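Local coordinates for TATA-box-binding protein (PDB 2Z8U) that probably binds the TATA box close to transcription start sites as a general factor that helps activate archaeal genes transcribed by RNA polymerase, at residues M35-A40 against I88-D93; P11-V16 against M109-D114; E45-L50 against A60-R65; P148-L153 against V160-L165. One frame throughout, in Å; residues are numbered along the deposited sequence.

Contact 1. Residues M35-A40 against I88-D93; sequences MILENA and IKELKD
Ile36 reaches across with the end of its longer branch and overlaps Leu91, its CD1 lying 3.6 Å from Leu91 CD2. CG1 of Ile36 sits in the crowded position between the backbone N and the carbonyl carbon (chi1 58°), which carries CD1 onto the turn of helix 77-94, where it also meets the main chain, 3.7 Å from Glu90 O. Leu91 CD2 is the meeting point of the apolar part. Leu37 comes in roughly at a right angle to Leu91 and puts its own CD2 3.9 Å from that same methyl. Leu37 CD2 also packs against the Glu90 carboxylate, with Glu90 OE1 at 3.7 Å and OE2 at 3.8 Å. Glu90 gets there with CG anti to the carbonyl carbon and an extended chain beyond (chi2 180°). Glu90 OE1 accepts a hydrogen bond from a water 2.9 Å away. That water also donates to Ile36 O and accepts from Glu38 N, so it fastens the carboxylate to the chain near the end of helix 30-36. Farther round helix 77-94, Lys89 and Asp93 close a salt bridge one turn apart. Ile87 and Ala94 of that helix, with Ile96 beyond it, extend the apolar patch under Leu37 and Ile36. The arrangement joins the short and the long helix of the first TBP repeat. No direct hydrogen bond crosses it: methyl packing holds the inside, one water links the polar side, and the bond this water donates to OE1 would suit a charged Glu90 but does not prove it.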
loop_
_atom_site.group_PDB
_atom_site.type_symbol
_atom_site.label_atom_id
_atom_site.label_comp_id
_atom_site.label_asym_id
_atom_site.label_seq_id
_atom_site.Cartn_x
_atom_site.Cartn_y
_atom_site.Cartn_z
ATOM N N MET B 35 30.774 21.830 -28.727
ATOM C CA MET B 35 31.799 22.194 -29.712
ATOM C C MET B 35 33.179 22.429 -29.103
ATOM O O MET B 35 34.186 22.322 -29.789
ATOM C CB MET B 35 31.403 23.446 -30.481
ATOM C CG MET B 35 30.252 23.231 -31.420
ATOM S SD MET B 35 29.865 24.786 -32.219
ATOM C CE MET B 35 28.595 24.301 -33.326
ATOM N N ILE B 36 33.238 22.759 -27.829
ATOM C CA ILE B 36 34.553 23.089 -27.283
ATOM C C ILE B 36 35.063 22.147 -26.210
ATOM O O ILE B 36 36.275 21.958 -26.097
ATOM C CB ILE B 36 34.654 24.557 -26.829
ATOM C CG1 ILE B 36 33.596 24.855 -25.784
ATOM C CG2 ILE B 36 34.621 25.511 -28.063
ATOM C CD1 ILE B 36 33.645 26.240 -25.197
ATOM N N LEU B 37 34.176 21.557 -25.423
ATOM C CA LEU B 37 34.635 20.566 -24.451
ATOM C C LEU B 37 35.016 19.263 -25.132
ATOM O O LEU B 37 34.217 18.677 -25.856
ATOM C CB LEU B 37 33.594 20.295 -23.374
ATOM C CG LEU B 37 33.160 21.475 -22.515
ATOM C CD1 LEU B 37 32.255 20.963 -21.401
ATOM C CD2 LEU B 37 34.361 22.227 -21.949
ATOM N N GLU B 38 36.241 18.816 -24.883
ATOM C CA GLU B 38 36.651 17.478 -25.292
ATOM C C GLU B 38 35.983 16.464 -24.361
ATOM O O GLU B 38 35.767 16.755 -23.184
ATOM C CB GLU B 38 38.175 17.344 -25.244
ATOM C CG GLU B 38 38.919 18.155 -26.317
ATOM C CD GLU B 38 38.806 17.574 -27.723
ATOM O OE1 GLU B 38 38.933 16.335 -27.881
ATOM O OE2 GLU B 38 38.607 18.366 -28.681
ATOM N N ASN B 39 35.633 15.295 -24.894
ATOM C CA ASN B 39 35.021 14.225 -24.101
ATOM C C ASN B 39 33.559 14.501 -23.751
ATOM O O ASN B 39 33.058 13.988 -22.735
ATOM C CB ASN B 39 35.802 13.989 -22.793
ATOM C CG ASN B 39 37.250 13.590 -23.027
ATOM O OD1 ASN B 39 38.112 13.855 -22.190
ATOM N ND2 ASN B 39 37.523 12.947 -24.157
ATOM N N ALA B 40 32.887 15.324 -24.561
ATOM C CA ALA B 40 31.510 15.751 -24.270
ATOM C C ALA B 40 30.526 14.857 -24.988
ATOM O O ALA B 40 30.676 14.589 -26.191
ATOM C CB ALA B 40 31.282 17.212 -24.671
ATOM N N ILE B 88 34.665 26.201 -16.718
ATOM C CA ILE B 88 34.166 27.590 -16.801
ATOM C C ILE B 88 35.095 28.485 -17.651
ATOM O O ILE B 88 34.645 29.218 -18.538
ATOM C CB ILE B 88 33.936 28.187 -15.358
ATOM C CG1 ILE B 88 32.720 27.497 -14.712
ATOM C CG2 ILE B 88 33.800 29.736 -15.387
ATOM C CD1 ILE B 88 32.427 27.932 -13.286
ATOM N N LYS B 89 36.392 28.408 -17.377
ATOM C CA LYS B 89 37.376 29.169 -18.162
ATOM C C LYS B 89 37.274 28.849 -19.652
ATOM O O LYS B 89 37.314 29.751 -20.476
ATOM C CB LYS B 89 38.783 28.911 -17.664
ATOM C CG LYS B 89 39.861 29.616 -18.470
ATOM C CD LYS B 89 41.200 29.464 -17.769
ATOM C CE LYS B 89 42.271 30.298 -18.457
ATOM N NZ LYS B 89 42.350 30.077 -19.922
ATOM N N GLU B 90 37.164 27.573 -20.013
ATOM C CA GLU B 90 37.025 27.230 -21.437
ATOM C C GLU B 90 35.792 27.851 -22.047
ATOM O O GLU B 90 35.852 28.437 -23.128
ATOM C CB GLU B 90 36.947 25.725 -21.645
ATOM C CG GLU B 90 38.217 24.980 -21.353
ATOM C CD GLU B 90 37.986 23.514 -21.595
ATOM O OE1 GLU B 90 37.828 23.129 -22.771
ATOM O OE2 GLU B 90 37.931 22.757 -20.622
ATOM N N LEU B 91 34.661 27.723 -21.355
ATOM C CA LEU B 91 33.406 28.315 -21.849
ATOM C C LEU B 91 33.497 29.838 -21.920
ATOM O O LEU B 91 33.089 30.438 -22.927
ATOM C CB LEU B 91 32.190 27.857 -21.009
ATOM C CG LEU B 91 32.028 26.345 -20.743
ATOM C CD1 LEU B 91 30.687 26.124 -20.006
ATOM C CD2 LEU B 91 32.143 25.450 -21.968
ATOM N N LYS B 92 34.066 30.469 -20.889
ATOM C CA LYS B 92 34.298 31.915 -20.926
ATOM C C LYS B 92 35.188 32.304 -22.116
ATOM O O LYS B 92 34.884 33.248 -22.836
ATOM C CB LYS B 92 34.910 32.443 -19.611
ATOM C CG LYS B 92 35.434 33.878 -19.721
ATOM C CD LYS B 92 35.951 34.433 -18.389
ATOM C CE LYS B 92 36.456 35.878 -18.564
ATOM N NZ LYS B 92 37.430 36.256 -17.495
ATOM N N ASP B 93 36.285 31.568 -22.303
ATOM C CA ASP B 93 37.215 31.815 -23.405
ATOM C C ASP B 93 36.499 31.675 -24.747
ATOM O O ASP B 93 36.756 32.442 -25.684
ATOM C CB ASP B 93 38.403 30.851 -23.321
ATOM C CG ASP B 93 39.414 31.256 -22.273
ATOM O OD1 ASP B 93 39.271 32.368 -21.707
ATOM O OD2 ASP B 93 40.334 30.452 -21.991
HETATM O O HOH W 1 38.600 20.815 -24.402
#

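Contact 2. Residues P11-V16 against M109-D114; sequences PEIKIV and MVATAD
This pairing is the seam of the TBP saddle, where the first strands of the two repeats, 14-23 and 105-114, run antiparallel side by side in one continuous sheet. The tight part is the hydrogen-bonded ladder together with the face that carries Ile13 and Ile15. Lys14 and Thr112 form a hydrogen-bonded pair with two straight bonds, Lys14 N to Thr112 O and Thr112 N to Lys14 O, each 2.9 Å. Val16 N follows with an almost linear bond to Val110 O (2.8 Å, 176° at the hydrogen). Toward helix 168-183, Ile15 crosses Met109 obliquely, its CG2 3.8 Å from Met109 CE, the thioether being bent at chi3 (86°) to bring that methyl in. Ile15 CD1 also rests 3.9 Å from Ala111 CB, and Ile13 lays CG2 on the same alanine. On the other face are Lys14 and Thr112, the side that meets DNA in TBP relatives and probably does so here; in this crystal Gln137 of the second subunit packs on Thr112. The Pro11-Glu12 end is loose. It is no longer strand, and across the contact Pro11 touches Asp114 O with its ring CB and CG. Here a water steps into the ladder between the exposed Glu12 and Asp114, accepting from Glu12 N and Asp114 N at 2.9 and 2.8 Å. Back on the tight side, Val16 CG2 ends 3.7 Å from Thr112 OG1, an oxygen held by chi1 between its backbone N and carbonyl carbon.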
loop_
_atom_site.group_PDB
_atom_site.type_symbol
_atom_site.label_atom_id
_atom_site.label_comp_id
_atom_site.label_asym_id
_atom_site.label_seq_id
_atom_site.Cartn_x
_atom_site.Cartn_y
_atom_site.Cartn_z
ATOM N N PRO B 11 38.927 4.452 15.228
ATOM C CA PRO B 11 38.216 4.614 13.970
ATOM C C PRO B 11 38.164 6.085 13.564
ATOM O O PRO B 11 37.787 6.947 14.366
ATOM C CB PRO B 11 36.814 4.094 14.289
ATOM C CG PRO B 11 37.033 3.076 15.352
ATOM C CD PRO B 11 38.238 3.522 16.145
ATOM N N GLU B 12 38.554 6.357 12.321
ATOM C CA GLU B 12 38.557 7.715 11.803
ATOM C C GLU B 12 37.916 7.760 10.424
ATOM O O GLU B 12 38.037 6.804 9.665
ATOM C CB GLU B 12 40.003 8.219 11.740
ATOM C CG GLU B 12 40.127 9.724 11.722
ATOM C CD GLU B 12 41.569 10.214 11.828
ATOM O OE1 GLU B 12 41.817 11.341 11.372
ATOM O OE2 GLU B 12 42.441 9.488 12.338
ATOM N N ILE B 13 37.250 8.876 10.110
ATOM C CA ILE B 13 36.582 9.097 8.833
ATOM C C ILE B 13 37.566 9.532 7.744
ATOM O O ILE B 13 38.367 10.446 7.953
ATOM C CB ILE B 13 35.451 10.179 8.984
ATOM C CG1 ILE B 13 34.238 9.612 9.741
ATOM C CG2 ILE B 13 35.096 10.856 7.646
ATOM C CD1 ILE B 13 33.585 8.357 9.129
ATOM N N LYS B 14 37.503 8.864 6.597
ATOM C CA LYS B 14 38.188 9.314 5.380
ATOM C C LYS B 14 37.143 9.563 4.314
ATOM O O LYS B 14 36.325 8.683 4.047
ATOM C CB LYS B 14 39.179 8.244 4.900
ATOM C CG LYS B 14 39.770 8.532 3.514
ATOM C CD LYS B 14 40.982 7.640 3.215
ATOM C CE LYS B 14 41.673 8.052 1.903
ATOM N NZ LYS B 14 41.703 9.542 1.689
ATOM N N ILE B 15 37.158 10.758 3.707
ATOM C CA ILE B 15 36.238 11.072 2.620
ATOM C C ILE B 15 36.877 10.523 1.350
ATOM O O ILE B 15 38.071 10.758 1.078
ATOM C CB ILE B 15 35.985 12.590 2.509
ATOM C CG1 ILE B 15 35.458 13.145 3.846
ATOM C CG2 ILE B 15 35.077 12.920 1.301
ATOM C CD1 ILE B 15 34.154 12.546 4.305
ATOM N N VAL B 16 36.116 9.727 0.621
ATOM C CA VAL B 16 36.662 9.047 -0.543
ATOM C C VAL B 16 36.166 9.724 -1.803
ATOM O O VAL B 16 36.908 9.864 -2.773
ATOM C CB VAL B 16 36.386 7.520 -0.522
ATOM C CG1 VAL B 16 36.684 6.897 -1.879
ATOM C CG2 VAL B 16 37.259 6.841 0.545
ATOM N N MET B 109 28.451 12.480 -0.206
ATOM C CA MET B 109 29.842 12.066 0.034
ATOM C C MET B 109 29.862 10.600 0.393
ATOM O O MET B 109 28.911 10.091 0.987
ATOM C CB MET B 109 30.479 12.816 1.208
ATOM C CG MET B 109 30.220 14.299 1.291
ATOM S SD MET B 109 30.790 15.101 2.811
ATOM C CE MET B 109 32.482 15.433 2.372
ATOM N N VAL B 110 30.951 9.928 0.042
ATOM C CA VAL B 110 31.218 8.576 0.519
ATOM C C VAL B 110 32.351 8.748 1.531
ATOM O O VAL B 110 33.376 9.361 1.213
ATOM C CB VAL B 110 31.677 7.625 -0.620
ATOM C CG1 VAL B 110 32.218 6.306 -0.069
ATOM C CG2 VAL B 110 30.535 7.336 -1.611
ATOM N N ALA B 111 32.127 8.260 2.755
ATOM C CA ALA B 111 33.151 8.231 3.787
ATOM C C ALA B 111 33.365 6.765 4.149
ATOM O O ALA B 111 32.421 5.946 4.111
ATOM C CB ALA B 111 32.708 8.992 4.999
ATOM N N THR B 112 34.607 6.444 4.502
ATOM C CA THR B 112 34.944 5.110 4.979
ATOM C C THR B 112 35.653 5.194 6.335
ATOM O O THR B 112 36.278 6.223 6.694
ATOM C CB THR B 112 35.836 4.333 3.974
ATOM O OG1 THR B 112 37.077 5.036 3.773
ATOM C CG2 THR B 112 35.116 4.158 2.608
ATOM N N ALA B 113 35.514 4.106 7.092
ATOM C CA ALA B 113 36.189 3.967 8.363
ATOM C C ALA B 113 36.380 2.476 8.646
ATOM O O ALA B 113 35.857 1.622 7.947
ATOM C CB ALA B 113 35.410 4.647 9.466
ATOM N N ASP B 114 37.178 2.164 9.651
ATOM C CA ASP B 114 37.384 0.774 9.997
ATOM C C ASP B 114 37.015 0.613 11.451
ATOM O O ASP B 114 37.445 1.404 12.297
ATOM C CB ASP B 114 38.824 0.341 9.701
ATOM C CG ASP B 114 39.025 -0.021 8.236
ATOM O OD1 ASP B 114 38.666 -1.132 7.830
ATOM O OD2 ASP B 114 39.540 0.802 7.472
HETATM O O HOH W 2 38.967 4.067 10.522
#

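Contact 3. Residues E45-L50 against A60-R65; sequences EQFPGL and ALLIFR
Phe47 and Leu62 meet tip to tip in the first half of the TBP saddle, the Leu62 methyl CD1 coming to the ring edge, in its plane, 3.6 Å from Phe47 CE2. Phe47 CZ is also 4.3 Å from Phe64 CZ, so both rings gather beside Leu62. In TBP-DNA complexes each repeat inserts a phenylalanine pair at the kink at one end of the TATA box, and Phe47 and Phe64 are probably such a pair; in the crystal Glu184 of the second subunit packs on Phe47. Behind the rings, Pro48 and Gly49 help to place them. Pro48 CD lies over one face of the Phe47 ring, near its rim, 3.4 Å above the plane. Gly49, with no side chain, lets its CA approach within 3.8 Å of Phe64 CD1. Next comes the sheet: Leu50 and Ile63 form a hydrogen-bonded antiparallel pair, Leu50 N to Ile63 O at 2.8 Å and Ile63 N to Leu50 O at 2.7 Å, both nearly straight. Their side chains lie side by side on the other face, toward helix 30-36, where Val33, Ala34 and Leu30 receive them. Beyond the pair a water takes over, donating to Pro48 O and accepting from Arg65 N at 2.8 Å each, in plane at the edge of the Phe64 ring.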
loop_
_atom_site.group_PDB
_atom_site.type_symbol
_atom_site.label_atom_id
_atom_site.label_comp_id
_atom_site.label_asym_id
_atom_site.label_seq_id
_atom_site.Cartn_x
_atom_site.Cartn_y
_atom_site.Cartn_z
ATOM N N GLU B 45 17.959 15.009 -28.183
ATOM C CA GLU B 45 16.744 14.262 -28.486
ATOM C C GLU B 45 16.524 13.094 -27.522
ATOM O O GLU B 45 15.401 12.624 -27.354
ATOM C CB GLU B 45 16.772 13.771 -29.933
ATOM C CG GLU B 45 17.043 14.879 -30.947
ATOM C CD GLU B 45 16.093 16.058 -30.787
ATOM O OE1 GLU B 45 14.896 15.901 -31.110
ATOM O OE2 GLU B 45 16.542 17.139 -30.339
ATOM N N GLN B 46 17.603 12.641 -26.888
ATOM C CA GLN B 46 17.562 11.501 -25.983
ATOM C C GLN B 46 17.489 11.957 -24.538
ATOM O O GLN B 46 16.746 11.387 -23.734
ATOM C CB GLN B 46 18.813 10.639 -26.166
ATOM C CG GLN B 46 19.142 10.317 -27.621
ATOM C CD GLN B 46 20.411 9.485 -27.792
ATOM O OE1 GLN B 46 21.185 9.286 -26.842
ATOM N NE2 GLN B 46 20.638 9.008 -29.015
ATOM N N PHE B 47 18.272 12.992 -24.225
ATOM C CA PHE B 47 18.484 13.460 -22.861
ATOM C C PHE B 47 18.887 14.955 -22.893
ATOM O O PHE B 47 19.689 15.360 -23.737
ATOM C CB PHE B 47 19.568 12.603 -22.182
ATOM C CG PHE B 47 19.850 12.991 -20.766
ATOM C CD1 PHE B 47 19.000 12.598 -19.738
ATOM C CD2 PHE B 47 20.963 13.763 -20.452
ATOM C CE1 PHE B 47 19.256 12.968 -18.417
ATOM C CE2 PHE B 47 21.228 14.142 -19.136
ATOM C CZ PHE B 47 20.375 13.743 -18.115
ATOM N N PRO B 48 18.316 15.781 -21.990
ATOM C CA PRO B 48 18.504 17.223 -22.138
ATOM C C PRO B 48 19.876 17.751 -21.684
ATOM O O PRO B 48 20.245 18.851 -22.078
ATOM C CB PRO B 48 17.394 17.813 -21.246
ATOM C CG PRO B 48 16.490 16.627 -20.878
ATOM C CD PRO B 48 17.454 15.487 -20.833
ATOM N N GLY B 49 20.605 16.986 -20.874
ATOM C CA GLY B 49 21.876 17.453 -20.279
ATOM C C GLY B 49 23.113 17.054 -21.071
ATOM O O GLY B 49 23.077 16.115 -21.886
ATOM N N LEU B 50 24.210 17.775 -20.850
ATOM C CA LEU B 50 25.478 17.463 -21.508
ATOM C C LEU B 50 26.423 16.836 -20.506
ATOM O O LEU B 50 26.561 17.343 -19.386
ATOM C CB LEU B 50 26.114 18.730 -22.121
ATOM C CG LEU B 50 27.494 18.605 -22.764
ATOM C CD1 LEU B 50 27.615 19.590 -23.909
ATOM C CD2 LEU B 50 28.648 18.769 -21.765
ATOM N N ALA B 60 33.521 13.774 -13.548
ATOM C CA ALA B 60 32.538 13.924 -14.600
ATOM C C ALA B 60 31.575 15.048 -14.237
ATOM O O ALA B 60 31.232 15.237 -13.060
ATOM C CB ALA B 60 31.774 12.615 -14.803
ATOM N N LEU B 61 31.142 15.779 -15.250
ATOM C CA LEU B 61 30.205 16.879 -15.041
ATOM C C LEU B 61 28.981 16.660 -15.914
ATOM O O LEU B 61 29.096 16.192 -17.050
ATOM C CB LEU B 61 30.863 18.228 -15.386
ATOM C CG LEU B 61 32.063 18.710 -14.540
ATOM C CD1 LEU B 61 33.390 18.241 -15.130
ATOM C CD2 LEU B 61 32.056 20.209 -14.505
ATOM N N LEU B 62 27.818 17.004 -15.370
ATOM C CA LEU B 62 26.572 17.013 -16.097
ATOM C C LEU B 62 26.119 18.459 -16.119
ATOM O O LEU B 62 25.993 19.092 -15.062
ATOM C CB LEU B 62 25.530 16.114 -15.418
ATOM C CG LEU B 62 24.073 16.121 -15.923
ATOM C CD1 LEU B 62 23.941 15.730 -17.384
ATOM C CD2 LEU B 62 23.214 15.206 -15.048
ATOM N N ILE B 63 25.961 18.999 -17.330
ATOM C CA ILE B 63 25.622 20.406 -17.489
ATOM C C ILE B 63 24.254 20.574 -18.156
ATOM O O ILE B 63 24.019 20.013 -19.226
ATOM C CB ILE B 63 26.674 21.162 -18.340
ATOM C CG1 ILE B 63 28.100 20.887 -17.830
ATOM C CG2 ILE B 63 26.331 22.667 -18.381
ATOM C CD1 ILE B 63 29.204 21.513 -18.657
ATOM N N PHE B 64 23.389 21.390 -17.549
ATOM C CA PHE B 64 22.060 21.649 -18.108
ATOM C C PHE B 64 21.959 23.053 -18.726
ATOM O O PHE B 64 22.732 23.943 -18.378
ATOM C CB PHE B 64 21.007 21.465 -17.009
ATOM C CG PHE B 64 20.790 20.026 -16.606
ATOM C CD1 PHE B 64 20.044 19.165 -17.420
ATOM C CD2 PHE B 64 21.318 19.538 -15.428
ATOM C CE1 PHE B 64 19.830 17.832 -17.051
ATOM C CE2 PHE B 64 21.103 18.203 -15.039
ATOM C CZ PHE B 64 20.354 17.352 -15.861
ATOM N N ARG B 65 20.997 23.240 -19.637
ATOM C CA ARG B 65 20.683 24.554 -20.214
ATOM C C ARG B 65 20.355 25.610 -19.125
ATOM O O ARG B 65 20.680 26.771 -19.279
ATOM C CB ARG B 65 19.510 24.416 -21.219
ATOM C CG ARG B 65 19.195 25.647 -22.063
ATOM C CD ARG B 65 18.430 25.276 -23.379
ATOM N NE ARG B 65 19.155 24.244 -24.144
ATOM C CZ ARG B 65 20.176 24.470 -24.983
ATOM N NH1 ARG B 65 20.605 25.706 -25.243
ATOM N NH2 ARG B 65 20.770 23.446 -25.585
HETATM O O HOH W 3 19.520 20.997 -20.416
#

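Contact 4. Residues P148-L153 against V160-L165; sequences PKVVVL and VVITGL
Four backbone bonds tie this hairpin of the second TBP repeat, two at each hydrogen-bonded pair. At Leu153 and Val161 the match is regular: Leu153 N gives to Val161 O and Val161 N to Leu153 O, both 2.8 Å, both in the plane of the accepting carbonyl. At Val151 and Thr163 it is skewed. Thr163 N approaches Val151 O nearly along the C=O axis at 2.8 Å, whereas Val151 N reaches Thr163 O at 3.0 Å from 37° out of the carbonyl plane. Val151 O takes a second, weak bond from Thr163 OG1 (3.4 Å), the hydroxyl sitting between its own backbone N and carbonyl carbon (chi1 69°). The distortion coincides with the end of the strand, where Gly164 adopts a left-handed backbone (phi 86°) and the ladder opens. Lys149 O and Gly164 O face each other there as two acceptors, and a water donates to both, each at 2.8 Å. Arg144 of the second subunit adds a bond to Lys149 O and a weak one to Gly164 O; Asn108 OD1 weakly holds Gly164 N. Apolar groups fill the side toward helix 168-183: Val150 CG1 meets Leu165 CD2 and Val152 CG1 meets Val160 CG1, each at 3.7 Å. Ile178 of that helix covers Val152 and Ile162. Val151, Leu153, Val161 and Thr163 line the other face, which meets DNA in TBP relatives and is packed here by the second subunit. The outer backbone edges pair onward, Val152 with Tyr143 of strand 141-146, Val160 and Ile162 with Ala113 and Ala111 of strand 105-114.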
loop_
_atom_site.group_PDB
_atom_site.type_symbol
_atom_site.label_atom_id
_atom_site.label_comp_id
_atom_site.label_asym_id
_atom_site.label_seq_id
_atom_site.Cartn_x
_atom_site.Cartn_y
_atom_site.Cartn_z
ATOM N N PRO B 148 22.696 11.642 11.467
ATOM C CA PRO B 148 22.353 12.285 10.203
ATOM C C PRO B 148 21.653 11.297 9.280
ATOM O O PRO B 148 21.703 10.079 9.513
ATOM C CB PRO B 148 23.718 12.706 9.632
ATOM C CG PRO B 148 24.692 11.788 10.251
ATOM C CD PRO B 148 24.152 11.463 11.621
ATOM N N LYS B 149 20.983 11.819 8.263
ATOM C CA LYS B 149 20.256 10.981 7.311
ATOM C C LYS B 149 21.261 10.349 6.364
ATOM O O LYS B 149 21.642 10.950 5.358
ATOM C CB LYS B 149 19.230 11.822 6.550
ATOM C CG LYS B 149 18.495 11.077 5.446
ATOM C CD LYS B 149 17.669 12.052 4.599
ATOM C CE LYS B 149 17.076 11.327 3.389
ATOM N NZ LYS B 149 16.449 12.300 2.444
ATOM N N VAL B 150 21.719 9.147 6.715
ATOM C CA VAL B 150 22.756 8.456 5.947
ATOM C C VAL B 150 22.428 6.978 5.765
ATOM O O VAL B 150 21.593 6.429 6.474
ATOM C CB VAL B 150 24.156 8.602 6.591
ATOM C CG1 VAL B 150 24.586 10.081 6.595
ATOM C CG2 VAL B 150 24.180 8.033 7.988
ATOM N N VAL B 151 23.094 6.348 4.805
ATOM C CA VAL B 151 23.020 4.912 4.618
ATOM C C VAL B 151 24.378 4.376 4.924
ATOM O O VAL B 151 25.384 4.883 4.412
ATOM C CB VAL B 151 22.594 4.511 3.178
ATOM C CG1 VAL B 151 22.734 2.969 2.969
ATOM C CG2 VAL B 151 21.189 4.948 2.943
ATOM N N VAL B 152 24.422 3.371 5.792
ATOM C CA VAL B 152 25.700 2.787 6.225
ATOM C C VAL B 152 25.784 1.338 5.740
ATOM O O VAL B 152 24.795 0.617 5.784
ATOM C CB VAL B 152 25.844 2.826 7.764
ATOM C CG1 VAL B 152 27.214 2.255 8.206
ATOM C CG2 VAL B 152 25.671 4.272 8.287
ATOM N N LEU B 153 26.941 0.953 5.227
ATOM C CA LEU B 153 27.215 -0.444 4.920
ATOM C C LEU B 153 28.369 -0.904 5.793
ATOM O O LEU B 153 29.420 -0.249 5.855
ATOM C CB LEU B 153 27.578 -0.629 3.448
ATOM C CG LEU B 153 26.799 0.207 2.427
ATOM C CD1 LEU B 153 27.487 0.110 1.081
ATOM C CD2 LEU B 153 25.359 -0.266 2.334
ATOM N N VAL B 160 33.582 0.108 7.089
ATOM C CA VAL B 160 32.269 0.757 7.164
ATOM C C VAL B 160 32.271 1.806 6.061
ATOM O O VAL B 160 33.265 2.532 5.890
ATOM C CB VAL B 160 32.099 1.486 8.523
ATOM C CG1 VAL B 160 30.848 2.335 8.541
ATOM C CG2 VAL B 160 32.068 0.486 9.663
ATOM N N VAL B 161 31.178 1.889 5.318
ATOM C CA VAL B 161 31.050 2.915 4.285
ATOM C C VAL B 161 29.814 3.701 4.665
ATOM O O VAL B 161 28.746 3.120 4.897
ATOM C CB VAL B 161 30.861 2.291 2.878
ATOM C CG1 VAL B 161 30.529 3.368 1.809
ATOM C CG2 VAL B 161 32.073 1.454 2.482
ATOM N N ILE B 162 29.940 5.023 4.719
ATOM C CA ILE B 162 28.791 5.872 5.008
ATOM C C ILE B 162 28.463 6.703 3.763
ATOM O O ILE B 162 29.363 7.338 3.202
ATOM C CB ILE B 162 29.074 6.784 6.218
ATOM C CG1 ILE B 162 29.543 5.945 7.426
ATOM C CG2 ILE B 162 27.839 7.592 6.580
ATOM C CD1 ILE B 162 30.181 6.763 8.530
ATOM N N THR B 163 27.200 6.672 3.315
ATOM C CA THR B 163 26.781 7.434 2.124
ATOM C C THR B 163 25.612 8.353 2.448
ATOM O O THR B 163 24.986 8.222 3.500
ATOM C CB THR B 163 26.443 6.511 0.917
ATOM O OG1 THR B 163 25.242 5.771 1.178
ATOM C CG2 THR B 163 27.558 5.493 0.661
ATOM N N GLY B 164 25.311 9.295 1.559
ATOM C CA GLY B 164 24.209 10.216 1.797
ATOM C C GLY B 164 24.606 11.430 2.613
ATOM O O GLY B 164 23.765 12.261 2.967
ATOM N N LEU B 165 25.902 11.548 2.880
ATOM C CA LEU B 165 26.465 12.632 3.688
ATOM C C LEU B 165 26.459 14.006 3.040
ATOM O O LEU B 165 26.758 14.131 1.862
ATOM C CB LEU B 165 27.911 12.306 4.014
ATOM C CG LEU B 165 28.097 11.213 5.050
ATOM C CD1 LEU B 165 29.482 10.613 4.911
ATOM C CD2 LEU B 165 27.870 11.803 6.421
HETATM O O HOH W 4 22.519 13.554 5.063
#

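Overall arrangement
Contacts 2, 3 and 4 all belong to one long antiparallel sheet, the saddle, and all touch the second subunit, while contact 1 joins two helices packed behind its first half. Contacts 1 and 3 share repeat 1, their centres about 14 Å apart, and Leu37 touches both Leu50 and Ile63. The centres of contacts 2 and 4 are about 10 Å apart, because strands 105-114 and 159-163 are neighbours. The two groups stand on opposite sides of the chain's centre, the centres of contacts 1 and 4 being about 35 Å apart. Along the chain, contact 2 spans contact 1, which spans contact 3; contact 4 follows. Contact 2 thus joins the repeats into one continuous surface, consistent with lying along TATA DNA as in TBP relatives.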